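Membrane-fusion protein (Streptococcus pneumoniae, PDB 5XU0) probably serves as the membrane fusion subunit of a MacAB-like efflux pump, forming part of a channel that carries substrates out of the cell. Local coordinates at residues 2-8 with 256-262; 191-197 with 210-216; 51-55 with 133-137; 57-62 with 126-130; 13-17 with 142-146. The protein carries 2 engineered substitutions. All coordinates share one frame; numbering follows the deposited sequence.

Contact 1 (2-8 with 256-262). Engineered in segment 256-262: Met260 (natural residue Ile).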
# COMPACT_ATOMS: atom_id res chain seq x y z
N SER B 2 7.51 35.57 -40.15
CA SER B 2 6.67 34.96 -39.13
C SER B 2 7.29 33.66 -38.61
O SER B 2 8.42 33.32 -38.96
CB SER B 2 5.26 34.71 -39.67
OG SER B 2 5.28 33.78 -40.74
N VAL B 3 6.54 32.93 -37.78
CA VAL B 3 7.03 31.72 -37.13
C VAL B 3 5.93 30.67 -37.19
O VAL B 3 4.78 30.95 -36.85
CB VAL B 3 7.45 31.99 -35.67
CG1 VAL B 3 7.46 30.70 -34.87
CG2 VAL B 3 8.80 32.69 -35.61
N LEU B 4 6.28 29.46 -37.61
CA LEU B 4 5.32 28.37 -37.71
C LEU B 4 5.55 27.35 -36.61
O LEU B 4 6.69 27.04 -36.26
CB LEU B 4 5.39 27.66 -39.06
CG LEU B 4 5.22 28.57 -40.26
CD1 LEU B 4 6.58 28.75 -40.83
CD2 LEU B 4 4.27 27.95 -41.28
N LEU B 5 4.44 26.83 -36.09
CA LEU B 5 4.45 25.87 -35.00
C LEU B 5 3.40 24.82 -35.27
O LEU B 5 2.40 25.07 -35.95
CB LEU B 5 4.18 26.56 -33.66
CG LEU B 5 5.13 27.72 -33.33
CD1 LEU B 5 4.61 28.58 -32.20
CD2 LEU B 5 6.52 27.18 -33.03
N SER B 6 3.63 23.62 -34.74
CA SER B 6 2.61 22.58 -34.71
C SER B 6 1.96 22.56 -33.33
O SER B 6 2.46 23.15 -32.37
CB SER B 6 3.22 21.21 -35.04
OG SER B 6 3.21 20.98 -36.43
N GLY B 7 0.82 21.89 -33.25
CA GLY B 7 0.11 21.80 -31.99
C GLY B 7 -1.14 20.98 -32.17
O GLY B 7 -1.57 20.68 -33.29
N THR B 8 -1.74 20.61 -31.04
CA THR B 8 -2.96 19.83 -31.05
C THR B 8 -4.08 20.60 -30.35
O THR B 8 -3.84 21.41 -29.45
CB THR B 8 -2.77 18.46 -30.38
OG1 THR B 8 -2.27 18.64 -29.05
CG2 THR B 8 -1.79 17.62 -31.17
N PHE B 256 -7.47 17.46 -32.92
CA PHE B 256 -7.10 17.73 -34.30
C PHE B 256 -5.66 18.21 -34.41
O PHE B 256 -5.23 19.09 -33.66
CB PHE B 256 -8.04 18.77 -34.90
CG PHE B 256 -9.30 18.20 -35.49
CD1 PHE B 256 -9.43 16.84 -35.71
CD2 PHE B 256 -10.36 19.03 -35.83
CE1 PHE B 256 -10.59 16.32 -36.25
CE2 PHE B 256 -11.52 18.52 -36.37
CZ PHE B 256 -11.63 17.16 -36.58
N SER B 257 -4.91 17.62 -35.34
CA SER B 257 -3.59 18.15 -35.65
C SER B 257 -3.74 19.45 -36.43
O SER B 257 -4.64 19.60 -37.25
CB SER B 257 -2.78 17.13 -36.45
OG SER B 257 -1.40 17.26 -36.16
N VAL B 258 -2.84 20.39 -36.15
CA VAL B 258 -3.04 21.78 -36.56
C VAL B 258 -1.69 22.38 -36.94
O VAL B 258 -0.67 22.09 -36.30
CB VAL B 258 -3.73 22.57 -35.42
CG1 VAL B 258 -3.35 24.04 -35.46
CG2 VAL B 258 -5.24 22.40 -35.51
N ASN B 259 -1.68 23.20 -37.99
CA ASN B 259 -0.49 23.89 -38.46
C ASN B 259 -0.70 25.39 -38.34
O ASN B 259 -1.75 25.90 -38.76
CB ASN B 259 -0.17 23.49 -39.90
CG ASN B 259 -0.12 21.99 -40.09
OD1 ASN B 259 0.87 21.35 -39.72
ND2 ASN B 259 -1.18 21.43 -40.64
N MSE B 260 0.28 26.08 -37.78
CA MSE B 260 0.07 27.47 -37.36
C MSE B 260 1.14 28.45 -37.83
O MSE B 260 2.29 28.08 -38.01
CB MSE B 260 -0.00 27.52 -35.83
CG MSE B 260 -0.44 26.23 -35.18
SE MSE B 260 -1.27 26.56 -33.47
CE MSE B 260 0.21 27.53 -32.65
N GLU B 261 0.73 29.70 -38.00
CA GLU B 261 1.63 30.80 -38.35
C GLU B 261 1.46 31.90 -37.32
O GLU B 261 0.35 32.41 -37.13
CB GLU B 261 1.33 31.32 -39.76
CG GLU B 261 2.42 32.22 -40.32
CD GLU B 261 2.10 32.69 -41.72
OE1 GLU B 261 1.24 32.06 -42.38
OE2 GLU B 261 2.71 33.68 -42.17
N VAL B 262 2.55 32.26 -36.64
CA VAL B 262 2.52 33.33 -35.65
C VAL B 262 2.96 34.62 -36.33
O VAL B 262 4.09 34.72 -36.82
CB VAL B 262 3.42 33.03 -34.44
CG1 VAL B 262 3.27 34.14 -33.41
CG2 VAL B 262 3.08 31.68 -33.86
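Val3, Leu5 and Gly7 pair with Val262, Met260 and Val258 as antiparallel hydrogen-bonded pairs. These two strands close the six-stranded beta barrel of the membrane fusion protein, joining the start of the chain to its last strand. Val262 N gives a nearly straight bond to Val3 O (2.6 Å, 171°). Leu5 N reaches Met260 O at 3.1 Å from above the carbonyl plane. The two bonds between Gly7 and Val258 are weak.

Met260 is an engineered selenomethionine. Its CB lies near Leu5 O, and CG comes closer, 3.2 Å from Leu5 O. The chain then bends at chi3 (-57°), and CE beyond SE ends 4.2 Å from Leu5 CB. This side chain also meets Tyr241, Ile243 and Phe199, which line the same inner face of the barrel. Next to it, Val262 CG2 touches Leu5 CD1 at 3.8 Å, the two side chains crossing at a slant.

The face with Leu4, Ser6 and Glu261 is exposed. There the extended Glu261 chain reaches Ser2. Ser2 OG donates to Glu261 OE2 (2.9 Å) on the anti side of the carboxylate, 25° out of its plane.

Contact 2 (191-197 with 210-216)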
# COMPACT_ATOMS: atom_id res chain seq x y z
N LEU B 191 9.40 34.74 -29.93
CA LEU B 191 7.98 34.72 -29.59
C LEU B 191 7.73 35.39 -28.25
O LEU B 191 8.47 35.18 -27.29
CB LEU B 191 7.46 33.27 -29.55
CG LEU B 191 7.07 32.54 -30.84
CD1 LEU B 191 5.76 33.08 -31.34
CD2 LEU B 191 8.13 32.60 -31.93
N SER B 192 6.68 36.21 -28.19
CA SER B 192 6.23 36.82 -26.95
C SER B 192 4.75 36.52 -26.75
O SER B 192 4.00 36.32 -27.71
CB SER B 192 6.45 38.34 -26.94
OG SER B 192 7.76 38.67 -27.39
N VAL B 193 4.32 36.49 -25.48
CA VAL B 193 2.92 36.25 -25.18
C VAL B 193 2.09 37.44 -25.65
O VAL B 193 2.44 38.60 -25.39
CB VAL B 193 2.72 35.97 -23.68
CG1 VAL B 193 3.28 37.11 -22.84
CG2 VAL B 193 1.24 35.74 -23.38
N GLY B 194 1.01 37.16 -26.38
CA GLY B 194 0.14 38.18 -26.92
C GLY B 194 0.06 38.19 -28.44
O GLY B 194 -0.93 38.72 -28.99
N GLN B 195 1.04 37.63 -29.13
CA GLN B 195 1.08 37.70 -30.59
C GLN B 195 -0.07 36.91 -31.20
O GLN B 195 -0.40 35.81 -30.75
CB GLN B 195 2.42 37.17 -31.11
CG GLN B 195 3.63 37.80 -30.44
CD GLN B 195 4.93 37.41 -31.10
OE1 GLN B 195 5.99 37.44 -30.48
NE2 GLN B 195 4.86 37.04 -32.38
N GLU B 196 -0.66 37.47 -32.25
CA GLU B 196 -1.78 36.81 -32.91
C GLU B 196 -1.29 35.63 -33.75
O GLU B 196 -0.13 35.57 -34.17
CB GLU B 196 -2.56 37.80 -33.78
CG GLU B 196 -4.03 37.44 -33.93
CD GLU B 196 -4.65 37.97 -35.21
OE1 GLU B 196 -5.53 37.29 -35.76
OE2 GLU B 196 -4.25 39.07 -35.66
N VAL B 197 -2.20 34.69 -33.99
CA VAL B 197 -1.87 33.42 -34.62
C VAL B 197 -3.00 33.00 -35.55
O VAL B 197 -4.18 33.16 -35.21
CB VAL B 197 -1.61 32.33 -33.55
CG1 VAL B 197 -1.73 30.93 -34.16
CG2 VAL B 197 -0.25 32.51 -32.89
N THR B 210 -8.27 31.56 -36.07
CA THR B 210 -7.38 32.53 -35.46
C THR B 210 -7.25 32.23 -33.98
O THR B 210 -7.99 31.41 -33.42
CB THR B 210 -7.89 33.96 -35.68
OG1 THR B 210 -7.14 34.87 -34.87
CG2 THR B 210 -9.37 34.07 -35.31
N GLY B 211 -6.29 32.89 -33.34
CA GLY B 211 -6.03 32.66 -31.92
C GLY B 211 -4.91 33.56 -31.45
O GLY B 211 -4.32 34.32 -32.22
N LYS B 212 -4.63 33.47 -30.14
CA LYS B 212 -3.66 34.33 -29.49
C LYS B 212 -2.73 33.53 -28.58
O LYS B 212 -3.19 32.65 -27.84
CB LYS B 212 -4.34 35.42 -28.65
CG LYS B 212 -5.25 36.40 -29.39
CD LYS B 212 -5.98 37.29 -28.37
CE LYS B 212 -7.47 37.45 -28.69
NZ LYS B 212 -8.26 37.81 -27.48
N LEU B 213 -1.44 33.86 -28.61
CA LEU B 213 -0.45 33.24 -27.73
C LEU B 213 -0.71 33.69 -26.29
O LEU B 213 -0.57 34.87 -25.97
CB LEU B 213 0.95 33.64 -28.17
CG LEU B 213 1.91 32.57 -28.70
CD1 LEU B 213 3.29 33.18 -28.86
CD2 LEU B 213 1.99 31.37 -27.78
N SER B 214 -1.09 32.74 -25.43
CA SER B 214 -1.42 33.08 -24.05
C SER B 214 -0.45 32.54 -23.01
O SER B 214 -0.37 33.12 -21.93
CB SER B 214 -2.83 32.58 -23.70
OG SER B 214 -2.83 31.19 -23.44
N TYR B 215 0.29 31.47 -23.30
CA TYR B 215 1.23 30.98 -22.30
C TYR B 215 2.47 30.38 -22.95
O TYR B 215 2.36 29.48 -23.80
CB TYR B 215 0.55 29.97 -21.37
CG TYR B 215 1.50 29.11 -20.55
CD1 TYR B 215 1.55 27.74 -20.74
CD2 TYR B 215 2.32 29.67 -19.58
CE1 TYR B 215 2.41 26.94 -20.00
CE2 TYR B 215 3.19 28.88 -18.83
CZ TYR B 215 3.22 27.52 -19.05
OH TYR B 215 4.07 26.72 -18.31
N ILE B 216 3.63 30.89 -22.55
CA ILE B 216 4.94 30.42 -23.00
C ILE B 216 5.76 30.08 -21.76
O ILE B 216 6.02 30.96 -20.93
CB ILE B 216 5.67 31.47 -23.85
CG1 ILE B 216 4.99 31.64 -25.21
CG2 ILE B 216 7.14 31.08 -24.03
CD1 ILE B 216 5.43 32.89 -25.94
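Gly194 N donates to Leu213 O at 2.8 Å, with the donor tilted from the carbonyl plane. Val193 CG2 lies against the same oxygen, 3.3 Å from Leu213 O. This methyl stands opposite the Val193 backbone N, which directs it at strand 207-216. Leu213 N answers with a straight bond to Gln195 O (3.1 Å, 173°).

Gly194 belongs to a type II turn from Ser192 to Gln195. The Gln195 side chain braces this turn, since its OE1 takes the N-H of Ser192 at 2.7 Å from above the amide plane. The turn leads into the beta hairpin of strands 196-201 and 207-216, part of the six-stranded barrel. Glu196 and Lys212 form a non-hydrogen-bonded pair. Val197 and Gly211 form the hydrogen-bonded pair beside it, with Val197 N to Gly211 O the sounder of its two bonds.

Beside the turn, apolar side chains meet. Leu213 CD1 meets Leu191 CD1 at 3.5 Å, the side chains crossing at about a right angle. Leu213 CD1 also touches Ser192 O. Ile216 CD1 packs against the turn backbone, 3.8 Å from Val193 N. A classic beta bulge sets Ser214 and Tyr215 together opposite Thr242, and Ser214 OG bonds to Asp244.

Contact 3 (51-55 with 133-137)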
# COMPACT_ATOMS: atom_id res chain seq x y z
N ALA B 51 -23.73 8.13 7.05
CA ALA B 51 -23.68 9.57 7.25
C ALA B 51 -25.00 10.10 7.80
O ALA B 51 -25.02 10.98 8.67
CB ALA B 51 -23.33 10.27 5.93
N GLN B 52 -26.12 9.55 7.31
CA GLN B 52 -27.43 9.90 7.86
C GLN B 52 -27.50 9.58 9.35
O GLN B 52 -27.80 10.45 10.18
CB GLN B 52 -28.53 9.15 7.12
CG GLN B 52 -29.02 9.79 5.84
CD GLN B 52 -30.21 9.05 5.26
OE1 GLN B 52 -31.18 8.77 5.96
NE2 GLN B 52 -30.12 8.70 3.98
N ALA B 53 -27.22 8.32 9.71
CA ALA B 53 -27.26 7.91 11.11
C ALA B 53 -26.37 8.81 11.96
O ALA B 53 -26.73 9.15 13.10
CB ALA B 53 -26.84 6.45 11.24
N ALA B 54 -25.21 9.20 11.43
CA ALA B 54 -24.33 10.12 12.14
C ALA B 54 -25.01 11.46 12.38
O ALA B 54 -24.93 12.02 13.49
CB ALA B 54 -23.02 10.30 11.37
N TYR B 55 -25.67 12.00 11.35
CA TYR B 55 -26.40 13.25 11.52
C TYR B 55 -27.46 13.14 12.61
O TYR B 55 -27.58 14.01 13.48
CB TYR B 55 -27.03 13.67 10.19
CG TYR B 55 -27.72 15.02 10.21
CD1 TYR B 55 -27.08 16.15 9.70
CD2 TYR B 55 -29.00 15.17 10.72
CE1 TYR B 55 -27.71 17.39 9.71
CE2 TYR B 55 -29.63 16.40 10.73
CZ TYR B 55 -28.98 17.51 10.22
OH TYR B 55 -29.61 18.73 10.23
N ALA B 133 -21.04 15.79 10.76
CA ALA B 133 -22.01 14.96 10.06
C ALA B 133 -22.63 15.68 8.87
O ALA B 133 -22.96 15.05 7.86
CB ALA B 133 -23.10 14.49 11.02
N GLN B 134 -22.81 17.00 8.97
CA GLN B 134 -23.39 17.76 7.86
C GLN B 134 -22.46 17.75 6.65
O GLN B 134 -22.87 17.39 5.53
CB GLN B 134 -23.68 19.19 8.31
CG GLN B 134 -24.85 19.34 9.28
CD GLN B 134 -24.90 20.69 9.97
OE1 GLN B 134 -23.98 21.51 9.83
NE2 GLN B 134 -25.97 20.94 10.72
N SER B 135 -21.20 18.11 6.86
CA SER B 135 -20.25 18.17 5.75
C SER B 135 -19.90 16.78 5.24
O SER B 135 -19.64 16.61 4.04
CB SER B 135 -18.98 18.91 6.18
OG SER B 135 -18.40 18.31 7.31
N GLN B 136 -19.88 15.76 6.11
CA GLN B 136 -19.72 14.41 5.59
C GLN B 136 -20.96 13.98 4.81
O GLN B 136 -20.86 13.14 3.91
CB GLN B 136 -19.44 13.41 6.71
CG GLN B 136 -18.66 12.19 6.23
CD GLN B 136 -19.04 10.91 6.95
OE1 GLN B 136 -19.55 10.94 8.07
NE2 GLN B 136 -18.80 9.77 6.30
N LEU B 137 -22.11 14.56 5.13
CA LEU B 137 -23.34 14.20 4.43
C LEU B 137 -23.33 14.75 3.01
O LEU B 137 -23.60 14.02 2.05
CB LEU B 137 -24.55 14.71 5.20
CG LEU B 137 -25.86 13.99 4.95
CD1 LEU B 137 -25.64 12.53 4.59
CD2 LEU B 137 -26.64 14.08 6.21
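An antiparallel helical hairpin, made of helices 49-77 and 109-138, begins at this contact between Ala51, Tyr55, Ala133 and Leu137. The axes of the two short segments come within 8.8 Å at an angle of 159°. Alanines allow this spacing. Ala133 CB fits against the Tyr55 backbone, 3.6 Å from Tyr55 CA, and lies 4.2 Å from Ala54 CB.

Leu137 reaches across to the other helix with a forked end. Its CD1 presses on Ala51 CB at 3.5 Å, and its CD2 reaches Tyr55 CB at 4.0 Å. The two branches therefore touch residues one helical turn apart. Such a hairpin is the rod-like part of membrane fusion proteins, extending from the barrel-sandwich domain.

Tyr55 has CG anti to its backbone N (chi1 -175°), which swings the ring along the flank of the opposite helix. Gln134 CG meets this ring at its edge, 3.5 Å from Tyr55 CE1. The Gln134 amide is turned 35° from the ring plane. Its NE2 is 4.1 Å from Tyr55 CE1; the two side chains meet by packing. On the other flank Ala51 CB faces the Gln136 chain more distantly, 4.4 Å from Gln136 OE1. No hydrogen bond links the two segments.

Contact 4 (57-62 with 126-130)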
# COMPACT_ATOMS: atom_id res chain seq x y z
N SER B 57 -27.76 10.88 15.20
CA SER B 57 -27.15 10.74 16.52
C SER B 57 -26.53 12.04 16.99
O SER B 57 -26.52 12.33 18.20
CB SER B 57 -26.10 9.62 16.49
OG SER B 57 -25.16 9.78 17.53
N ALA B 58 -26.02 12.86 16.07
CA ALA B 58 -25.45 14.14 16.45
C ALA B 58 -26.53 15.12 16.90
O ALA B 58 -26.38 15.80 17.93
CB ALA B 58 -24.65 14.72 15.29
N SER B 59 -27.63 15.20 16.15
CA SER B 59 -28.74 16.05 16.57
C SER B 59 -29.28 15.62 17.93
O SER B 59 -29.60 16.47 18.77
CB SER B 59 -29.85 16.04 15.52
OG SER B 59 -30.03 14.74 14.99
N ARG B 60 -29.37 14.31 18.16
CA ARG B 60 -29.76 13.83 19.48
C ARG B 60 -28.71 14.18 20.54
O ARG B 60 -29.05 14.34 21.72
CB ARG B 60 -29.99 12.31 19.45
CG ARG B 60 -31.07 11.89 18.48
CD ARG B 60 -31.61 10.51 18.83
NE ARG B 60 -30.60 9.48 18.66
CZ ARG B 60 -30.33 8.87 17.51
NH1 ARG B 60 -31.01 9.20 16.42
NH2 ARG B 60 -29.39 7.94 17.45
N ALA B 61 -27.44 14.29 20.14
CA ALA B 61 -26.43 14.77 21.08
C ALA B 61 -26.69 16.21 21.48
O ALA B 61 -26.57 16.56 22.67
CB ALA B 61 -25.04 14.62 20.46
N VAL B 62 -27.08 17.06 20.53
CA VAL B 62 -27.41 18.44 20.88
C VAL B 62 -28.69 18.49 21.71
O VAL B 62 -28.83 19.32 22.62
CB VAL B 62 -27.53 19.31 19.61
CG1 VAL B 62 -27.45 20.78 19.97
CG2 VAL B 62 -26.46 18.93 18.61
N ALA B 126 -21.03 18.48 20.89
CA ALA B 126 -22.18 17.99 20.13
C ALA B 126 -22.40 18.81 18.87
O ALA B 126 -22.75 18.26 17.82
CB ALA B 126 -23.43 17.99 21.01
N ALA B 127 -22.21 20.13 18.95
CA ALA B 127 -22.35 20.97 17.77
C ALA B 127 -21.29 20.63 16.73
O ALA B 127 -21.60 20.43 15.54
CB ALA B 127 -22.27 22.44 18.16
N ALA B 128 -20.03 20.55 17.15
CA ALA B 128 -18.96 20.20 16.22
C ALA B 128 -19.21 18.85 15.56
O ALA B 128 -19.07 18.71 14.34
CB ALA B 128 -17.61 20.21 16.95
N GLN B 129 -19.60 17.85 16.36
CA GLN B 129 -19.94 16.55 15.81
C GLN B 129 -21.07 16.67 14.79
O GLN B 129 -21.02 16.03 13.72
CB GLN B 129 -20.34 15.60 16.95
CG GLN B 129 -21.04 14.32 16.51
CD GLN B 129 -21.46 13.45 17.68
OE1 GLN B 129 -21.05 13.68 18.82
NE2 GLN B 129 -22.27 12.43 17.40
N LEU B 130 -22.07 17.50 15.08
CA LEU B 130 -23.18 17.69 14.17
C LEU B 130 -22.71 18.22 12.82
O LEU B 130 -23.02 17.65 11.77
CB LEU B 130 -24.22 18.63 14.78
CG LEU B 130 -25.36 19.00 13.82
CD1 LEU B 130 -26.33 17.83 13.65
CD2 LEU B 130 -26.10 20.24 14.30
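Leu130 and Gln129 both carry CG opposite their backbone N, with chi1 at 174° and 166°. This sends the two chains to either flank of Ala58. Leu130 CD1 comes in on one flank, 3.9 Å from Ala58 CB and equally near the Ser59 N. Gln129 stays extended on the other, with its CG 3.8 Å from Ala58 CB. Its NE2 lies 3.7 Å from Ala58 CA, at packing distance. Ala58 CB itself points between them and touches Leu130 CA at 3.5 Å.

One turn earlier in helix 109-138, Ala126 takes the matching place. Its CB points at the opposite helix and meets Ala61 CB at 3.8 Å. Val62 CG2 closes the other side, 4.0 Å from Ala126 CB, and reaches more loosely toward Leu130 CB. These small residues let the segment axes approach to 8.3 Å, at an angle of 160°. No hydrogen bond crosses the contact. The interface is held by apolar packing, with Gln129 on the solvent-exposed side.

Two polar side chains of segment 57-62, Ser59 and Arg60, find partners away from this seam. Ser59 OG bonds back to Asp56 O and Tyr55 O of its own helix. Arg60 turns away and forms a salt bridge with Asp125 of a neighbouring subunit. Helix 49-77 therefore packs on helix 109-138 of its own hairpin through its alanine face. On another face it meets helix 109-138 of that neighbouring subunit, consistent with hairpins packing side by side in the six-chain assembly.

Contact 5 (13-17 with 142-146)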
# COMPACT_ATOMS: atom_id res chain seq x y z
N ASN B 13 -10.65 23.13 -19.74
CA ASN B 13 -11.18 22.74 -18.44
C ASN B 13 -11.65 21.29 -18.50
O ASN B 13 -12.34 20.90 -19.44
CB ASN B 13 -12.32 23.66 -18.03
CG ASN B 13 -11.91 25.12 -18.04
OD1 ASN B 13 -10.91 25.50 -17.44
ND2 ASN B 13 -12.69 25.95 -18.74
N GLU B 14 -11.28 20.52 -17.48
CA GLU B 14 -11.69 19.13 -17.39
C GLU B 14 -11.76 18.74 -15.92
O GLU B 14 -11.31 19.48 -15.04
CB GLU B 14 -10.73 18.21 -18.15
CG GLU B 14 -9.29 18.33 -17.70
CD GLU B 14 -8.44 17.16 -18.12
OE1 GLU B 14 -9.01 16.07 -18.38
OE2 GLU B 14 -7.20 17.31 -18.18
N GLN B 15 -12.32 17.57 -15.67
CA GLN B 15 -12.48 17.06 -14.31
C GLN B 15 -12.52 15.55 -14.33
O GLN B 15 -13.30 14.95 -15.09
CB GLN B 15 -13.74 17.62 -13.65
CG GLN B 15 -13.89 17.24 -12.19
CD GLN B 15 -15.23 17.62 -11.61
OE1 GLN B 15 -16.28 17.22 -12.12
NE2 GLN B 15 -15.21 18.39 -10.53
N TYR B 16 -11.67 14.94 -13.51
CA TYR B 16 -11.72 13.52 -13.21
C TYR B 16 -12.29 13.34 -11.81
O TYR B 16 -11.90 14.05 -10.87
CB TYR B 16 -10.33 12.88 -13.26
CG TYR B 16 -9.61 12.97 -14.59
CD1 TYR B 16 -9.73 11.96 -15.53
CD2 TYR B 16 -8.78 14.05 -14.88
CE1 TYR B 16 -9.06 12.02 -16.74
CE2 TYR B 16 -8.11 14.12 -16.09
CZ TYR B 16 -8.25 13.11 -17.01
OH TYR B 16 -7.58 13.18 -18.22
N VAL B 17 -13.21 12.40 -11.66
CA VAL B 17 -13.63 11.94 -10.34
C VAL B 17 -13.23 10.47 -10.24
O VAL B 17 -13.68 9.63 -11.03
CB VAL B 17 -15.12 12.19 -10.06
CG1 VAL B 17 -15.48 13.64 -10.36
CG2 VAL B 17 -16.05 11.24 -10.79
N VAL B 142 -20.60 14.09 -5.20
CA VAL B 142 -19.55 14.88 -5.82
C VAL B 142 -20.15 15.68 -6.96
O VAL B 142 -20.95 15.17 -7.76
CB VAL B 142 -18.40 13.97 -6.30
CG1 VAL B 142 -17.17 14.80 -6.63
CG2 VAL B 142 -18.05 12.97 -5.20
N LEU B 143 -19.78 16.96 -7.04
CA LEU B 143 -20.35 17.90 -7.98
C LEU B 143 -19.34 18.30 -9.04
O LEU B 143 -18.12 18.15 -8.86
CB LEU B 143 -20.86 19.15 -7.25
CG LEU B 143 -21.66 18.91 -5.97
CD1 LEU B 143 -22.02 20.24 -5.32
CD2 LEU B 143 -22.90 18.09 -6.26
N SER B 144 -19.85 18.81 -10.16
CA SER B 144 -19.00 19.17 -11.29
C SER B 144 -18.41 20.55 -11.08
O SER B 144 -19.05 21.44 -10.52
CB SER B 144 -19.80 19.14 -12.59
OG SER B 144 -19.20 19.94 -13.58
N THR B 145 -17.17 20.73 -11.53
CA THR B 145 -16.46 21.99 -11.35
C THR B 145 -16.56 22.91 -12.56
O THR B 145 -15.91 23.97 -12.57
CB THR B 145 -14.99 21.73 -11.02
OG1 THR B 145 -14.52 20.61 -11.78
CG2 THR B 145 -14.81 21.45 -9.54
N LEU B 146 -17.37 22.57 -13.55
CA LEU B 146 -17.37 23.34 -14.78
C LEU B 146 -18.55 22.95 -15.65
O LEU B 146 -19.10 21.85 -15.52
CB LEU B 146 -16.06 23.14 -15.56
CG LEU B 146 -15.82 21.69 -15.99
CD1 LEU B 146 -15.25 21.61 -17.40
CD2 LEU B 146 -14.90 20.98 -15.01
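Leu146 packs tightly on the beginning of strand 14-18, whereas the far end of the contact is loose. With chi1 at 61°, CG is tucked between N and C of its own backbone, and the two methyls spread over the strand. CD1 is 3.6 Å from Asn13 CB, and CD2 is 3.8 Å from Gln15 CB. Leu146 also meets Ile171 of the adjacent strand 167-172. At the other end, Val17 CG1 and Val142 CG1 barely meet at 4.3 Å. Exposed Leu143 points away from segment 13-17. Thr145 is also exposed, but it stays close to Gln15.

The two segments run nearly antiparallel, but they are not paired as strands. Strands 14-18 and 141-143 belong to different sheets of the barrel-sandwich hybrid, or lipoyl-like, domain. Gln15 bridges them with an extended side chain. Its OE1 lies 3.4 Å from Ser144 CA. An ST turn shapes the backbone beside it, where Leu146 N donates to Ser144 OG (3.2 Å, 170°).

Gln15 NE2 makes a weak hydrogen bond to Leu143 O at 3.4 Å. The same NE2 is 3.2 Å from Thr145 N, and both are donors. The modelled orientation of this amide may therefore be uncertain, and the contact appears to rest more on Leu146 packing than on a strong polar link.

Overall arrangement
From the N terminus, segment 2-8 enters the six-stranded barrel, and contact 1 closes it only when strand 257-262 arrives. All the other contacts lie within that long loop. The chain then passes to the barrel-sandwich domain, where contact 5 joins segment 13-17 to 142-146. Contact 5 encloses the helical hairpin. Contact 3 ties the base of its two helices, and contact 4, within contact 3, continues the helix packing about 10 Å further on, centre to centre. Contact 2 follows in series as the chain returns to the barrel. It touches contact 1 through Val262 and Leu191. No loops cross. The centres of contacts 1 and 4 are about 60 Å apart.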